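Local atomic coordinates of uncharacterized protein (Legionella pneumophila subsp. pneumophila, PDB entry 4WRP), a protein that is of unknown function but is probably a Legionella effector, represented here by its C-terminal helical DUF5617 domain. Residues 15-20 and 39-44. Sequence-based numbering, arbitrary orientation.
Sequences NAFQEI and HAIRTV
Val44 faces both Phe17 and Ile20 from helix 34-49, and its CG1 methyl serves both: it lies 3.8 Å from Ile20 CG2 and 4.1 Å from Phe17 CE1, reaching the ring obliquely. A branched, short valine suits this place, since its other methyl, CG2, still comes within 4.0 Å of Ile20 CG2. Phe17 has CG anti to its backbone N (chi1 173°), which carries the ring across the gap between helices 6-21 and 34-49. There CZ meets Ile41 CG2 at 3.9 Å, the methyl lying at the ring edge near its plane. A long, flat side chain is apt here because the axes of segments 15-20 and 39-44 come no closer than 11.4 Å and cross at 129°. These four buried residues form the tight part of the contact. Phe17 also stacks on Trp13 of its own helix and touches Leu97, while Ile41 packs against Leu93 and Val94, all three of helix 90-98. The outward sides are polar: Gln18 and His39 are exposed, and Thr43 OG1 hydrogen-bonds back to His39 O (3.0 Å), which also accepts from Thr43 N on the opposite face of its carbonyl plane. With methyls and ring carbons alone meeting across the helices, their association here rests on hydrophobic burial and shape rather than directional bonds.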
loop_
_atom_site.group_PDB
_atom_site.type_symbol
_atom_site.label_atom_id
_atom_site.label_comp_id
_atom_site.label_asym_id
_atom_site.label_seq_id
_atom_site.Cartn_x
_atom_site.Cartn_y
_atom_site.Cartn_z
ATOM N N ASN A 15 8.373 5.019 -1.218
ATOM C CA ASN A 15 9.786 5.307 -1.101
ATOM C C ASN A 15 10.444 4.424 -0.066
ATOM O O ASN A 15 11.529 3.888 -0.317
ATOM C CB ASN A 15 10.001 6.788 -0.819
ATOM C CG ASN A 15 9.344 7.673 -1.869
ATOM O OD1 ASN A 15 8.796 8.750 -1.559
ATOM N ND2 ASN A 15 9.348 7.205 -3.121
ATOM N N ALA A 16 9.738 4.173 1.040
ATOM C CA ALA A 16 10.209 3.249 2.074
ATOM C C ALA A 16 10.305 1.831 1.499
ATOM O O ALA A 16 11.272 1.108 1.693
ATOM C CB ALA A 16 9.276 3.272 3.309
ATOM N N PHE A 17 9.258 1.434 0.816
ATOM C CA PHE A 17 9.133 0.095 0.382
ATOM C C PHE A 17 10.226 -0.208 -0.599
ATOM O O PHE A 17 10.825 -1.306 -0.517
ATOM C CB PHE A 17 7.766 -0.154 -0.270
ATOM C CG PHE A 17 7.633 -1.485 -0.887
ATOM C CD1 PHE A 17 7.489 -2.630 -0.085
ATOM C CD2 PHE A 17 7.601 -1.616 -2.269
ATOM C CE1 PHE A 17 7.363 -3.875 -0.655
ATOM C CE2 PHE A 17 7.476 -2.860 -2.825
ATOM C CZ PHE A 17 7.373 -3.987 -2.029
ATOM N N GLN A 18 10.492 0.690 -1.547
ATOM C CA GLN A 18 11.570 0.385 -2.481
ATOM C C GLN A 18 12.932 0.337 -1.793
ATOM O O GLN A 18 13.805 -0.454 -2.186
ATOM C CB GLN A 18 11.604 1.315 -3.704
ATOM C CG GLN A 18 11.903 2.760 -3.433
ATOM C CD GLN A 18 13.366 3.064 -3.343
ATOM O OE1 GLN A 18 14.204 2.363 -3.901
ATOM N NE2 GLN A 18 13.689 4.098 -2.593
ATOM N N GLU A 19 13.124 1.151 -0.770
ATOM C CA GLU A 19 14.389 1.121 -0.049
ATOM C C GLU A 19 14.496 -0.226 0.623
ATOM O O GLU A 19 15.507 -0.906 0.502
ATOM C CB GLU A 19 14.532 2.251 0.978
ATOM C CG GLU A 19 15.817 2.081 1.813
ATOM C CD GLU A 19 16.190 3.278 2.681
ATOM O OE1 GLU A 19 15.719 4.406 2.408
ATOM O OE2 GLU A 19 16.998 3.094 3.635
ATOM N N ILE A 20 13.435 -0.659 1.276
ATOM C CA ILE A 20 13.445 -1.996 1.889
ATOM C C ILE A 20 13.720 -3.124 0.890
ATOM O O ILE A 20 14.568 -3.965 1.145
ATOM C CB ILE A 20 12.136 -2.290 2.689
ATOM C CG1 ILE A 20 12.078 -1.379 3.915
ATOM C CG2 ILE A 20 12.155 -3.704 3.201
ATOM C CD1 ILE A 20 10.687 -1.171 4.489
ATOM N N HIS A 39 7.552 -13.971 -2.695
ATOM C CA HIS A 39 7.628 -14.310 -1.281
ATOM C C HIS A 39 8.378 -13.296 -0.412
ATOM O O HIS A 39 7.919 -12.974 0.677
ATOM C CB HIS A 39 8.221 -15.706 -1.026
ATOM C CG HIS A 39 7.925 -16.208 0.359
ATOM N ND1 HIS A 39 8.900 -16.323 1.335
ATOM C CD2 HIS A 39 6.755 -16.535 0.955
ATOM C CE1 HIS A 39 8.347 -16.740 2.458
ATOM N NE2 HIS A 39 7.046 -16.885 2.250
ATOM N N ALA A 40 9.502 -12.777 -0.884
ATOM C CA ALA A 40 10.230 -11.749 -0.157
ATOM C C ALA A 40 9.380 -10.484 0.014
ATOM O O ALA A 40 9.317 -9.906 1.103
ATOM C CB ALA A 40 11.553 -11.420 -0.887
ATOM N N ILE A 41 8.663 -10.105 -1.050
ATOM C CA ILE A 41 7.767 -8.973 -0.972
ATOM C C ILE A 41 6.649 -9.280 0.004
ATOM O O ILE A 41 6.262 -8.453 0.835
ATOM C CB ILE A 41 7.164 -8.660 -2.355
ATOM C CG1 ILE A 41 8.261 -8.110 -3.254
ATOM C CG2 ILE A 41 6.027 -7.643 -2.231
ATOM C CD1 ILE A 41 7.884 -8.051 -4.709
ATOM N N ARG A 42 6.104 -10.466 -0.097
ATOM C CA ARG A 42 5.031 -10.849 0.853
ATOM C C ARG A 42 5.473 -10.733 2.315
ATOM O O ARG A 42 4.762 -10.183 3.191
ATOM C CB ARG A 42 4.574 -12.261 0.580
ATOM C CG ARG A 42 3.354 -12.620 1.439
ATOM C CD ARG A 42 3.177 -14.109 1.668
ATOM N NE ARG A 42 1.958 -14.315 2.488
ATOM C CZ ARG A 42 1.889 -14.158 3.815
ATOM N NH1 ARG A 42 2.975 -13.822 4.512
ATOM N NH2 ARG A 42 0.726 -14.355 4.477
ATOM N N THR A 43 6.675 -11.228 2.582
ATOM C CA THR A 43 7.252 -11.113 3.921
ATOM C C THR A 43 7.307 -9.686 4.448
ATOM O O THR A 43 6.882 -9.409 5.571
ATOM C CB THR A 43 8.640 -11.772 3.967
ATOM O OG1 THR A 43 8.453 -13.132 3.588
ATOM C CG2 THR A 43 9.177 -11.748 5.361
ATOM N N VAL A 44 7.803 -8.788 3.606
ATOM C CA VAL A 44 7.925 -7.405 3.973
ATOM C C VAL A 44 6.557 -6.744 4.169
ATOM O O VAL A 44 6.365 -5.944 5.092
ATOM C CB VAL A 44 8.747 -6.678 2.895
ATOM C CG1 VAL A 44 8.656 -5.177 3.040
ATOM C CG2 VAL A 44 10.192 -7.185 2.983
#